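Local coordinates for protein leucine--tRNA ligase (Agrobacterium radiobacter, PDB 5AH5) that probably joins leucine to its cognate tRNA at the expense of ATP, as a class I aminoacyl-tRNA synthetase, and confers resistance to the toxic moiety of agrocin 84, at residues B[663-667]-B[743-749]; B[750-756]-B[767-772]; B[776-780]-B[798-803]. All blocks are in the same frame, centred on the assembly; numbering follows the deposited sequence.

Interaction 1: residues B[663-667]-B[743-749]; sequences QLAIG and TINERLV
Gln663, on a helix, reaches across to the loop 743-749 and accepts the only hydrogen bond between the two segments: Asn745 N donates to Gln663 OE1 over 2.8 Å. The N-H points at the oxygen at 151° and arrives from above the amide plane, 36° out of it. The glutamine gets there by folding back at its second torsion (chi2 -52°), and its NE2 makes a weak bond to Ala659 O one helical turn earlier, so both ends of the amide have a partner.

Apolar contacts accompany this bond. Gln663 CG meets Leu748 CB at 3.9 Å, while Gln663 CB touches Val749 CG2. One turn further along the helix, Gly667 CA receives Ile744 CD1 from the loop at 3.8 Å, against bare backbone, and Ile666 CG2 packs against Ile744 CG1.

Within the loop, a type I beta turn from Asn745 to Leu748 closes with Leu748 N bonded to Asn745 O at 2.9 Å; it brings Leu748 and Val749 back to the helix. The contact thus lays the linker that follows helix 720-729 on helix 653-674 of the anticodon-binding domain, with Ile666 also packed against Leu710 and Leu714 of helix 701-715.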
loop_
_atom_site.group_PDB
_atom_site.type_symbol
_atom_site.label_atom_id
_atom_site.label_comp_id
_atom_site.label_asym_id
_atom_site.label_seq_id
_atom_site.Cartn_x
_atom_site.Cartn_y
_atom_site.Cartn_z
ATOM N N GLN B 663 0.753 -23.770 -24.988
ATOM C CA GLN B 663 0.458 -22.442 -25.453
ATOM C C GLN B 663 -0.553 -21.801 -24.571
ATOM O O GLN B 663 -0.417 -20.604 -24.254
ATOM C CB GLN B 663 -0.105 -22.411 -26.885
ATOM C CG GLN B 663 0.762 -23.075 -27.929
ATOM C CD GLN B 663 2.147 -22.572 -27.905
ATOM O OE1 GLN B 663 2.336 -21.376 -27.973
ATOM N NE2 GLN B 663 3.146 -23.479 -27.920
ATOM N N LEU B 664 -1.589 -22.550 -24.206
ATOM C CA LEU B 664 -2.486 -22.054 -23.187
ATOM C C LEU B 664 -1.756 -21.696 -21.852
ATOM O O LEU B 664 -2.223 -20.853 -21.148
ATOM C CB LEU B 664 -3.589 -23.042 -22.852
ATOM C CG LEU B 664 -4.460 -23.516 -24.032
ATOM C CD1 LEU B 664 -5.520 -24.448 -23.473
ATOM C CD2 LEU B 664 -5.045 -22.337 -24.832
ATOM N N ALA B 665 -0.748 -22.471 -21.483
ATOM C CA ALA B 665 -0.056 -22.323 -20.226
ATOM C C ALA B 665 0.780 -21.034 -20.308
ATOM O O ALA B 665 0.739 -20.221 -19.379
ATOM C CB ALA B 665 0.811 -23.515 -19.940
ATOM N N ILE B 666 1.417 -20.800 -21.447
ATOM C CA ILE B 666 2.142 -19.522 -21.669
ATOM C C ILE B 666 1.207 -18.343 -21.454
ATOM O O ILE B 666 1.506 -17.406 -20.681
ATOM C CB ILE B 666 2.766 -19.436 -23.075
ATOM C CG1 ILE B 666 3.868 -20.472 -23.226
ATOM C CG2 ILE B 666 3.311 -18.046 -23.370
ATOM C CD1 ILE B 666 4.361 -20.617 -24.672
ATOM N N GLY B 667 0.045 -18.412 -22.089
ATOM C CA GLY B 667 -0.924 -17.312 -22.032
ATOM C C GLY B 667 -1.458 -17.081 -20.627
ATOM O O GLY B 667 -1.661 -15.931 -20.195
ATOM N N THR B 743 6.437 -16.608 -25.934
ATOM C CA THR B 743 5.255 -16.039 -26.581
ATOM C C THR B 743 4.383 -17.142 -27.201
ATOM O O THR B 743 4.895 -18.144 -27.668
ATOM C CB THR B 743 5.680 -15.035 -27.666
ATOM O OG1 THR B 743 6.472 -15.709 -28.637
ATOM C CG2 THR B 743 6.547 -13.907 -27.043
ATOM N N ILE B 744 3.074 -16.918 -27.220
ATOM C CA ILE B 744 2.153 -17.859 -27.821
ATOM C C ILE B 744 2.464 -18.037 -29.327
ATOM O O ILE B 744 2.561 -17.070 -30.056
ATOM C CB ILE B 744 0.717 -17.419 -27.614
ATOM C CG1 ILE B 744 0.330 -17.606 -26.151
ATOM C CG2 ILE B 744 -0.225 -18.267 -28.473
ATOM C CD1 ILE B 744 -0.957 -16.896 -25.770
ATOM N N ASN B 745 2.736 -19.271 -29.742
ATOM C CA ASN B 745 2.785 -19.607 -31.167
ATOM C C ASN B 745 1.349 -19.898 -31.624
ATOM O O ASN B 745 0.792 -20.929 -31.254
ATOM C CB ASN B 745 3.713 -20.782 -31.402
ATOM C CG ASN B 745 3.888 -21.073 -32.882
ATOM O OD1 ASN B 745 2.909 -21.170 -33.653
ATOM N ND2 ASN B 745 5.118 -21.203 -33.286
ATOM N N GLU B 746 0.742 -18.927 -32.318
ATOM C CA GLU B 746 -0.689 -18.966 -32.710
ATOM C C GLU B 746 -1.065 -20.126 -33.675
ATOM O O GLU B 746 -2.217 -20.488 -33.740
ATOM C CB GLU B 746 -1.142 -17.626 -33.332
ATOM C CG GLU B 746 -1.655 -16.589 -32.324
ATOM C CD GLU B 746 -3.084 -16.872 -31.838
ATOM O OE1 GLU B 746 -3.917 -17.399 -32.625
ATOM O OE2 GLU B 746 -3.389 -16.560 -30.659
ATOM N N ARG B 747 -0.089 -20.693 -34.377
ATOM C CA ARG B 747 -0.275 -21.960 -35.123
ATOM C C ARG B 747 -0.568 -23.159 -34.194
ATOM O O ARG B 747 -1.174 -24.128 -34.652
ATOM C CB ARG B 747 0.954 -22.370 -35.991
ATOM C CG ARG B 747 1.609 -21.336 -36.905
ATOM C CD ARG B 747 1.463 -21.587 -38.405
ATOM N NE ARG B 747 1.750 -22.958 -38.829
ATOM C CZ ARG B 747 2.868 -23.403 -39.417
ATOM N NH1 ARG B 747 3.910 -22.608 -39.693
ATOM N NH2 ARG B 747 2.953 -24.696 -39.721
ATOM N N LEU B 748 -0.110 -23.136 -32.931
ATOM C CA LEU B 748 -0.255 -24.316 -32.070
ATOM C C LEU B 748 -1.344 -24.236 -31.047
ATOM O O LEU B 748 -1.584 -25.209 -30.358
ATOM C CB LEU B 748 1.064 -24.659 -31.449
ATOM C CG LEU B 748 2.118 -25.025 -32.466
ATOM C CD1 LEU B 748 3.486 -24.914 -31.848
ATOM C CD2 LEU B 748 1.875 -26.459 -32.985
ATOM N N VAL B 749 -2.068 -23.128 -31.021
ATOM C CA VAL B 749 -3.075 -22.843 -30.011
ATOM C C VAL B 749 -4.374 -23.629 -30.142
ATOM O O VAL B 749 -5.015 -23.930 -29.108
ATOM C CB VAL B 749 -3.424 -21.320 -30.018
ATOM C CG1 VAL B 749 -4.664 -20.980 -29.179
ATOM C CG2 VAL B 749 -2.229 -20.550 -29.513
#

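Interaction 2: residues B[750-756]-B[767-772]; sequences QAENIVL and TMTIPV. With SO4 (sulfate ion), chain K; nucleotides of chain D.
Leu756, Met768 and Ile770 form the apolar centre, on one face of the paired strands. Leu756 and Met768 run side by side in the same direction, and Leu756 CD2 also reaches Ile770 CD1 at 4.1 Å. Ile770 has its CG1 between the backbone N and the carbonyl carbon (chi1 42°), which carries CD1 toward the leucine. Ile779 of helix 776-785 covers Leu756 and Ile770, and Thr782 and Val783 cover Met768. Toward the open end of the hairpin, Ile754 and Val772 meet at about a right angle, with Ile754 CD1 tightly against Val772 CG2 at 3.4 Å. The other methyl of that valine, CG1, lies beside the amide of Gln750.

These residues belong to the antiparallel beta hairpin 753-760/763-771, part of a small mixed sheet near the C terminus. Ile754 pairs with Ile770 and Leu756 with Met768 as hydrogen-bonded pairs, in which Ile754 N to Ile770 O and Leu756 N to Met768 O both measure 2.7 Å. Beyond the Ile754-Ile770 pair, at the open end, Val772 N donates almost straight (173°) to Glu752 O.

The opposite face carries Val755 and Thr769, a non-hydrogen-bonded pair, and is more polar. Val755 CG1 touches Thr767 CB at 3.7 Å and approaches O4 of U20 of chain D, the tRNA, at 3.5 Å, while Thr767 CG2 lies near the same base. At the outer edge a sulfate, probably from the crystallisation liquor, takes its hydrogen bonds from Thr769 among the residues of the two segments: the backbone N donates to sulfate O2 at 176°, and Thr769 OG1 donates to sulfate O4 over 2.6 Å.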
loop_
_atom_site.group_PDB
_atom_site.type_symbol
_atom_site.label_atom_id
_atom_site.label_comp_id
_atom_site.label_asym_id
_atom_site.label_seq_id
_atom_site.Cartn_x
_atom_site.Cartn_y
_atom_site.Cartn_z
ATOM N N GLN B 750 -4.832 -23.894 -31.377
ATOM C CA GLN B 750 -5.969 -24.836 -31.577
ATOM C C GLN B 750 -5.321 -26.083 -32.014
ATOM O O GLN B 750 -4.405 -26.039 -32.826
ATOM C CB GLN B 750 -6.926 -24.409 -32.666
ATOM C CG GLN B 750 -7.659 -23.104 -32.420
ATOM C CD GLN B 750 -8.145 -22.490 -33.723
ATOM O OE1 GLN B 750 -7.401 -22.417 -34.717
ATOM N NE2 GLN B 750 -9.401 -22.043 -33.731
ATOM N N ALA B 751 -5.777 -27.204 -31.476
ATOM C CA ALA B 751 -5.371 -28.502 -31.982
ATOM C C ALA B 751 -6.365 -28.814 -33.137
ATOM O O ALA B 751 -7.100 -27.919 -33.597
ATOM C CB ALA B 751 -5.424 -29.564 -30.881
ATOM N N GLU B 752 -6.353 -30.064 -33.576
ATOM C CA GLU B 752 -7.120 -30.499 -34.720
ATOM C C GLU B 752 -8.622 -30.622 -34.373
ATOM O O GLU B 752 -9.436 -30.382 -35.230
ATOM C CB GLU B 752 -6.536 -31.822 -35.265
ATOM C CG GLU B 752 -5.063 -31.704 -35.716
ATOM C CD GLU B 752 -4.377 -33.050 -36.009
ATOM O OE1 GLU B 752 -5.087 -34.035 -36.319
ATOM O OE2 GLU B 752 -3.119 -33.126 -35.935
ATOM N N ASN B 753 -8.952 -30.951 -33.120
ATOM C CA ASN B 753 -10.352 -31.100 -32.654
ATOM C C ASN B 753 -10.702 -30.292 -31.411
ATOM O O ASN B 753 -9.858 -29.972 -30.603
ATOM C CB ASN B 753 -10.661 -32.581 -32.403
ATOM C CG ASN B 753 -10.466 -33.415 -33.644
ATOM O OD1 ASN B 753 -11.077 -33.157 -34.693
ATOM N ND2 ASN B 753 -9.574 -34.390 -33.558
ATOM N N ILE B 754 -11.974 -29.992 -31.259
ATOM C CA ILE B 754 -12.466 -29.178 -30.161
ATOM C C ILE B 754 -13.583 -29.923 -29.426
ATOM O O ILE B 754 -14.427 -30.554 -30.066
ATOM C CB ILE B 754 -12.875 -27.823 -30.744
ATOM C CG1 ILE B 754 -11.665 -26.898 -30.570
ATOM C CG2 ILE B 754 -14.117 -27.208 -30.096
ATOM C CD1 ILE B 754 -11.742 -25.606 -31.347
ATOM N N VAL B 755 -13.533 -29.907 -28.093
ATOM C CA VAL B 755 -14.634 -30.363 -27.255
ATOM C C VAL B 755 -15.585 -29.172 -27.079
ATOM O O VAL B 755 -15.215 -28.113 -26.590
ATOM C CB VAL B 755 -14.149 -30.930 -25.920
ATOM C CG1 VAL B 755 -15.320 -31.321 -25.025
ATOM C CG2 VAL B 755 -13.235 -32.150 -26.160
ATOM N N LEU B 756 -16.817 -29.322 -27.553
ATOM C CA LEU B 756 -17.796 -28.209 -27.526
ATOM C C LEU B 756 -18.983 -28.597 -26.634
ATOM O O LEU B 756 -19.653 -29.542 -26.954
ATOM C CB LEU B 756 -18.290 -27.973 -28.968
ATOM C CG LEU B 756 -19.078 -26.705 -29.299
ATOM C CD1 LEU B 756 -18.162 -25.495 -29.294
ATOM C CD2 LEU B 756 -19.756 -26.830 -30.661
ATOM N N THR B 767 -21.259 -32.910 -24.182
ATOM C CA THR B 767 -20.274 -32.319 -25.057
ATOM C C THR B 767 -20.161 -33.176 -26.292
ATOM O O THR B 767 -20.585 -34.320 -26.312
ATOM C CB THR B 767 -18.859 -32.252 -24.419
ATOM O OG1 THR B 767 -18.353 -33.583 -24.195
ATOM C CG2 THR B 767 -18.866 -31.545 -23.132
ATOM N N MET B 768 -19.539 -32.587 -27.289
ATOM C CA MET B 768 -19.412 -33.107 -28.618
ATOM C C MET B 768 -17.973 -32.700 -29.038
ATOM O O MET B 768 -17.528 -31.590 -28.782
ATOM C CB MET B 768 -20.479 -32.377 -29.436
ATOM C CG MET B 768 -20.480 -32.529 -30.910
ATOM S SD MET B 768 -21.586 -31.340 -31.677
ATOM C CE MET B 768 -20.921 -29.739 -31.269
ATOM N N THR B 769 -17.246 -33.620 -29.623
ATOM C CA THR B 769 -15.924 -33.345 -30.191
ATOM C C THR B 769 -16.048 -33.196 -31.686
ATOM O O THR B 769 -16.588 -34.094 -32.349
ATOM C CB THR B 769 -14.988 -34.495 -29.857
ATOM O OG1 THR B 769 -14.976 -34.616 -28.441
ATOM C CG2 THR B 769 -13.563 -34.235 -30.332
ATOM N N ILE B 770 -15.587 -32.072 -32.222
ATOM C CA ILE B 770 -15.648 -31.831 -33.662
ATOM C C ILE B 770 -14.295 -31.298 -34.147
ATOM O O ILE B 770 -13.585 -30.720 -33.364
ATOM C CB ILE B 770 -16.697 -30.745 -34.011
ATOM C CG1 ILE B 770 -16.630 -29.588 -33.020
ATOM C CG2 ILE B 770 -18.092 -31.368 -34.006
ATOM C CD1 ILE B 770 -17.235 -28.305 -33.503
ATOM N N PRO B 771 -13.992 -31.415 -35.439
ATOM C CA PRO B 771 -12.879 -30.699 -36.059
ATOM C C PRO B 771 -12.992 -29.228 -35.879
ATOM O O PRO B 771 -14.106 -28.700 -35.874
ATOM C CB PRO B 771 -13.027 -30.978 -37.557
ATOM C CG PRO B 771 -13.977 -32.134 -37.685
ATOM C CD PRO B 771 -14.759 -32.238 -36.402
ATOM N N VAL B 772 -11.840 -28.564 -35.714
ATOM C CA VAL B 772 -11.749 -27.105 -35.725
ATOM C C VAL B 772 -12.142 -26.602 -37.132
ATOM O O VAL B 772 -11.933 -27.318 -38.136
ATOM C CB VAL B 772 -10.292 -26.692 -35.346
ATOM C CG1 VAL B 772 -10.056 -25.205 -35.542
ATOM C CG2 VAL B 772 -10.044 -27.066 -33.913
HETATM S S SO4 K . -17.973 -37.169 -28.587
HETATM O O1 SO4 K . -18.641 -36.836 -27.300
HETATM O O2 SO4 K . -18.545 -36.494 -29.793
HETATM O O3 SO4 K . -17.941 -38.646 -28.751
HETATM O O4 SO4 K . -16.571 -36.710 -28.430
ATOM P P U D 20 -18.600 -22.953 -19.420
ATOM O OP1 U D 20 -19.276 -22.681 -18.130
ATOM O OP2 U D 20 -17.156 -22.942 -19.538
ATOM O "O5'" U D 20 -19.085 -24.332 -20.030
ATOM C "C5'" U D 20 -20.478 -24.680 -20.003
ATOM C "C4'" U D 20 -20.627 -26.031 -19.367
ATOM O "O4'" U D 20 -19.926 -26.997 -20.193
ATOM C "C3'" U D 20 -20.045 -26.166 -17.961
ATOM O "O3'" U D 20 -20.882 -27.004 -17.163
ATOM C "C2'" U D 20 -18.691 -26.832 -18.216
ATOM O "O2'" U D 20 -18.193 -27.566 -17.131
ATOM C "C1'" U D 20 -19.020 -27.741 -19.403
ATOM N N1 U D 20 -17.854 -28.071 -20.235
ATOM C C2 U D 20 -17.452 -29.382 -20.300
ATOM O O2 U D 20 -18.045 -30.277 -19.744
ATOM N N3 U D 20 -16.343 -29.608 -21.077
ATOM C C4 U D 20 -15.607 -28.677 -21.777
ATOM O O4 U D 20 -14.646 -29.044 -22.449
ATOM C C5 U D 20 -16.088 -27.340 -21.666
ATOM C C6 U D 20 -17.158 -27.085 -20.900
HETATM O O HOH W 1 -13.688 -34.840 -33.893
#

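Interaction 3: residues B[776-780]-B[798-803]; sequences EEDIL and LKNYRY. With nucleotides of chain D.
Tyr801 and Glu776 meet in a small C-terminal alpha/beta unit, where helix 776-785 lies across one face of a mixed four-stranded sheet and strand 798-804 forms an edge of that sheet. The short helical and strand segments pass 10.8 Å apart at 114°, a separation bridged entirely by side chains.

Tyr801 projects from the strand with its ring carbon CG between the backbone N and the carbonyl carbon (chi1 68°). Tyr801 OH donates to Glu776 OE2 over 2.7 Å, and OE2 accepts through its anti lone pair, the one facing away from OE1. The carboxylate oxygen lies at the ring edge, in its plane, although the two flat groups stand almost perpendicular, 87° apart. Leu780 CD2 approaches the ring obliquely, touching Tyr801 CE2 at 3.7 Å, and Leu780 CD1 comes near Leu798 CD2 beyond it.

Tyr803 slides past Glu776 in the opposite direction, offering the edge carbon CD2 to Glu776 OE1 at 3.8 Å. Ile779 crosses this tyrosine at about a right angle with Ile779 CD1 against Tyr803 CZ and OH; that hydroxyl, meanwhile, is hydrogen-bonded to Asn806 N.

Arg802, between the two tyrosines, leaves the strand on the side away from the helix, and its chain lies against bases of the tRNA, where O6 of G19 and N4 of C64, both of chain D, lie over one face of its guanidinium; Arg802 CG is 3.3 Å from N3 of C64.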
loop_
_atom_site.group_PDB
_atom_site.type_symbol
_atom_site.label_atom_id
_atom_site.label_comp_id
_atom_site.label_asym_id
_atom_site.label_seq_id
_atom_site.Cartn_x
_atom_site.Cartn_y
_atom_site.Cartn_z
ATOM N N GLU B 776 -20.333 -23.509 -39.701
ATOM C CA GLU B 776 -21.406 -23.326 -38.754
ATOM C C GLU B 776 -22.635 -24.222 -39.078
ATOM O O GLU B 776 -23.219 -24.856 -38.171
ATOM C CB GLU B 776 -21.739 -21.844 -38.638
ATOM C CG GLU B 776 -22.513 -21.525 -37.409
ATOM C CD GLU B 776 -22.796 -20.052 -37.266
ATOM O OE1 GLU B 776 -21.818 -19.277 -37.209
ATOM O OE2 GLU B 776 -23.994 -19.686 -37.178
ATOM N N GLU B 777 -22.971 -24.405 -40.348
ATOM C CA GLU B 777 -24.118 -25.270 -40.651
ATOM C C GLU B 777 -23.844 -26.743 -40.350
ATOM O O GLU B 777 -24.767 -27.503 -40.006
ATOM C CB GLU B 777 -24.687 -25.069 -42.098
ATOM C CG GLU B 777 -23.833 -25.560 -43.270
ATOM C CD GLU B 777 -22.965 -24.468 -43.928
ATOM O OE1 GLU B 777 -22.558 -23.490 -43.215
ATOM O OE2 GLU B 777 -22.667 -24.617 -45.156
ATOM N N ASP B 778 -22.595 -27.149 -40.539
ATOM C CA ASP B 778 -22.153 -28.525 -40.189
ATOM C C ASP B 778 -22.093 -28.736 -38.690
ATOM O O ASP B 778 -22.417 -29.836 -38.204
ATOM C CB ASP B 778 -20.812 -28.857 -40.847
ATOM C CG ASP B 778 -20.888 -28.928 -42.392
ATOM O OD1 ASP B 778 -22.007 -28.979 -42.963
ATOM O OD2 ASP B 778 -19.803 -28.947 -43.037
ATOM N N ILE B 779 -21.692 -27.701 -37.933
ATOM C CA ILE B 779 -21.743 -27.786 -36.484
ATOM C C ILE B 779 -23.182 -28.040 -36.038
ATOM O O ILE B 779 -23.459 -29.010 -35.354
ATOM C CB ILE B 779 -21.185 -26.528 -35.792
ATOM C CG1 ILE B 779 -19.705 -26.406 -36.067
ATOM C CG2 ILE B 779 -21.480 -26.555 -34.293
ATOM C CD1 ILE B 779 -19.071 -25.130 -35.525
ATOM N N LEU B 780 -24.101 -27.204 -36.477
ATOM C CA LEU B 780 -25.508 -27.384 -36.139
ATOM C C LEU B 780 -26.048 -28.749 -36.575
ATOM O O LEU B 780 -26.711 -29.436 -35.830
ATOM C CB LEU B 780 -26.370 -26.307 -36.809
ATOM C CG LEU B 780 -27.832 -26.353 -36.453
ATOM C CD1 LEU B 780 -28.049 -26.036 -34.992
ATOM C CD2 LEU B 780 -28.595 -25.390 -37.344
ATOM N N LEU B 798 -36.975 -26.349 -32.890
ATOM C CA LEU B 798 -35.820 -25.470 -32.788
ATOM C C LEU B 798 -36.138 -24.031 -33.269
ATOM O O LEU B 798 -36.537 -23.846 -34.384
ATOM C CB LEU B 798 -34.684 -26.068 -33.603
ATOM C CG LEU B 798 -33.339 -25.367 -33.399
ATOM C CD1 LEU B 798 -32.835 -25.528 -31.991
ATOM C CD2 LEU B 798 -32.339 -25.899 -34.398
ATOM N N LYS B 799 -35.902 -23.036 -32.432
ATOM C CA LYS B 799 -36.237 -21.632 -32.719
ATOM C C LYS B 799 -35.017 -20.800 -33.108
ATOM O O LYS B 799 -35.085 -19.832 -33.908
ATOM C CB LYS B 799 -36.804 -20.960 -31.474
ATOM C CG LYS B 799 -38.088 -21.536 -30.868
ATOM C CD LYS B 799 -39.211 -21.657 -31.879
ATOM C CE LYS B 799 -40.527 -21.822 -31.136
ATOM N NZ LYS B 799 -41.604 -22.199 -32.065
ATOM N N ASN B 800 -33.907 -21.126 -32.463
ATOM C CA ASN B 800 -32.715 -20.370 -32.621
ATOM C C ASN B 800 -31.530 -21.160 -32.088
ATOM O O ASN B 800 -31.694 -22.188 -31.455
ATOM C CB ASN B 800 -32.871 -19.023 -31.919
ATOM C CG ASN B 800 -31.945 -17.975 -32.454
ATOM O OD1 ASN B 800 -31.260 -18.116 -33.486
ATOM N ND2 ASN B 800 -31.837 -16.929 -31.690
ATOM N N TYR B 801 -30.336 -20.668 -32.354
ATOM C CA TYR B 801 -29.206 -21.132 -31.627
ATOM C C TYR B 801 -28.201 -19.998 -31.456
ATOM O O TYR B 801 -28.139 -19.073 -32.257
ATOM C CB TYR B 801 -28.611 -22.335 -32.326
ATOM C CG TYR B 801 -27.986 -22.037 -33.640
ATOM C CD1 TYR B 801 -26.713 -21.533 -33.713
ATOM C CD2 TYR B 801 -28.672 -22.243 -34.820
ATOM C CE1 TYR B 801 -26.130 -21.218 -34.921
ATOM C CE2 TYR B 801 -28.084 -21.944 -36.028
ATOM C CZ TYR B 801 -26.814 -21.435 -36.064
ATOM O OH TYR B 801 -26.209 -21.139 -37.253
ATOM N N ARG B 802 -27.445 -20.086 -30.376
ATOM C CA ARG B 802 -26.322 -19.209 -30.095
ATOM C C ARG B 802 -25.035 -20.049 -30.165
ATOM O O ARG B 802 -24.844 -20.924 -29.341
ATOM C CB ARG B 802 -26.498 -18.686 -28.692
ATOM C CG ARG B 802 -25.318 -17.830 -28.236
ATOM C CD ARG B 802 -25.416 -16.451 -28.845
ATOM N NE ARG B 802 -24.134 -15.795 -29.019
ATOM C CZ ARG B 802 -24.024 -14.498 -29.291
ATOM N NH1 ARG B 802 -25.127 -13.720 -29.387
ATOM N NH2 ARG B 802 -22.812 -13.972 -29.438
ATOM N N TYR B 803 -24.204 -19.811 -31.153
ATOM C CA TYR B 803 -22.959 -20.468 -31.311
ATOM C C TYR B 803 -21.859 -19.448 -31.023
ATOM O O TYR B 803 -21.782 -18.415 -31.680
ATOM C CB TYR B 803 -22.815 -20.967 -32.746
ATOM C CG TYR B 803 -21.477 -21.522 -33.005
ATOM C CD1 TYR B 803 -20.940 -22.497 -32.150
ATOM C CD2 TYR B 803 -20.697 -21.097 -34.089
ATOM C CE1 TYR B 803 -19.697 -23.032 -32.371
ATOM C CE2 TYR B 803 -19.407 -21.616 -34.277
ATOM C CZ TYR B 803 -18.924 -22.556 -33.407
ATOM O OH TYR B 803 -17.685 -23.143 -33.547
ATOM P P C D 64 -32.749 -13.048 -24.807
ATOM O OP1 C D 64 -32.627 -12.685 -26.225
ATOM O OP2 C D 64 -34.019 -12.973 -24.064
ATOM O "O5'" C D 64 -32.280 -14.563 -24.715
ATOM C "C5'" C D 64 -33.180 -15.639 -24.974
ATOM C "C4'" C D 64 -32.416 -16.935 -24.893
ATOM O "O4'" C D 64 -31.404 -17.007 -25.938
ATOM C "C3'" C D 64 -31.639 -17.140 -23.614
ATOM O "O3'" C D 64 -32.492 -17.602 -22.576
ATOM C "C2'" C D 64 -30.626 -18.192 -24.044
ATOM O "O2'" C D 64 -31.223 -19.458 -24.106
ATOM C "C1'" C D 64 -30.273 -17.728 -25.451
ATOM N N1 C D 64 -29.081 -16.859 -25.507
ATOM C C2 C D 64 -27.803 -17.436 -25.417
ATOM O O2 C D 64 -27.702 -18.658 -25.245
ATOM N N3 C D 64 -26.711 -16.631 -25.447
ATOM C C4 C D 64 -26.856 -15.313 -25.623
ATOM N N4 C D 64 -25.752 -14.562 -25.688
ATOM C C5 C D 64 -28.142 -14.704 -25.743
ATOM C C6 C D 64 -29.216 -15.504 -25.654
ATOM P P G D 19 -18.273 -16.767 -18.247
ATOM O OP1 G D 19 -17.984 -17.390 -16.955
ATOM O OP2 G D 19 -17.260 -16.243 -19.147
ATOM O "O5'" G D 19 -19.042 -17.882 -19.112
ATOM C "C5'" G D 19 -19.939 -18.841 -18.486
ATOM C "C4'" G D 19 -20.311 -19.927 -19.480
ATOM O "O4'" G D 19 -21.115 -19.328 -20.530
ATOM C "C3'" G D 19 -19.109 -20.560 -20.192
ATOM O "O3'" G D 19 -19.211 -21.924 -20.443
ATOM C "C2'" G D 19 -19.075 -19.845 -21.527
ATOM O "O2'" G D 19 -18.401 -20.472 -22.586
ATOM C "C1'" G D 19 -20.563 -19.676 -21.788
ATOM N N9 G D 19 -20.929 -18.639 -22.742
ATOM C C8 G D 19 -20.174 -17.575 -23.173
ATOM N N7 G D 19 -20.814 -16.797 -24.004
ATOM C C5 G D 19 -22.075 -17.371 -24.111
ATOM C C6 G D 19 -23.211 -16.966 -24.859
ATOM O O6 G D 19 -23.348 -15.970 -25.577
ATOM N N1 G D 19 -24.276 -17.842 -24.685
ATOM C C2 G D 19 -24.260 -18.957 -23.884
ATOM N N2 G D 19 -25.400 -19.675 -23.834
ATOM N N3 G D 19 -23.206 -19.348 -23.188
ATOM C C4 G D 19 -22.160 -18.509 -23.340
#

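From the N terminus, interaction 1 comes first: it closes a mostly helical excursion of 75 residues by bringing the loop 743-749 back to helix 653-674. The chain runs directly from that loop into interaction 2, centred about 17 Å away, which closes the short hairpin 753-771. Strand 763-771 then leads to helix 776-785, and interaction 3 closes a third, largely helical loop by setting that helix against strand 798-804. The three are in series, none nested or crossing. Interactions 2 and 3 share an apolar core, to which Tyr803 adds CE1 beside Leu756 CD2; interaction 1 touches neither, and the chain running on from 749 to 750 connects it, where helical domain gives way to C-terminal sheet.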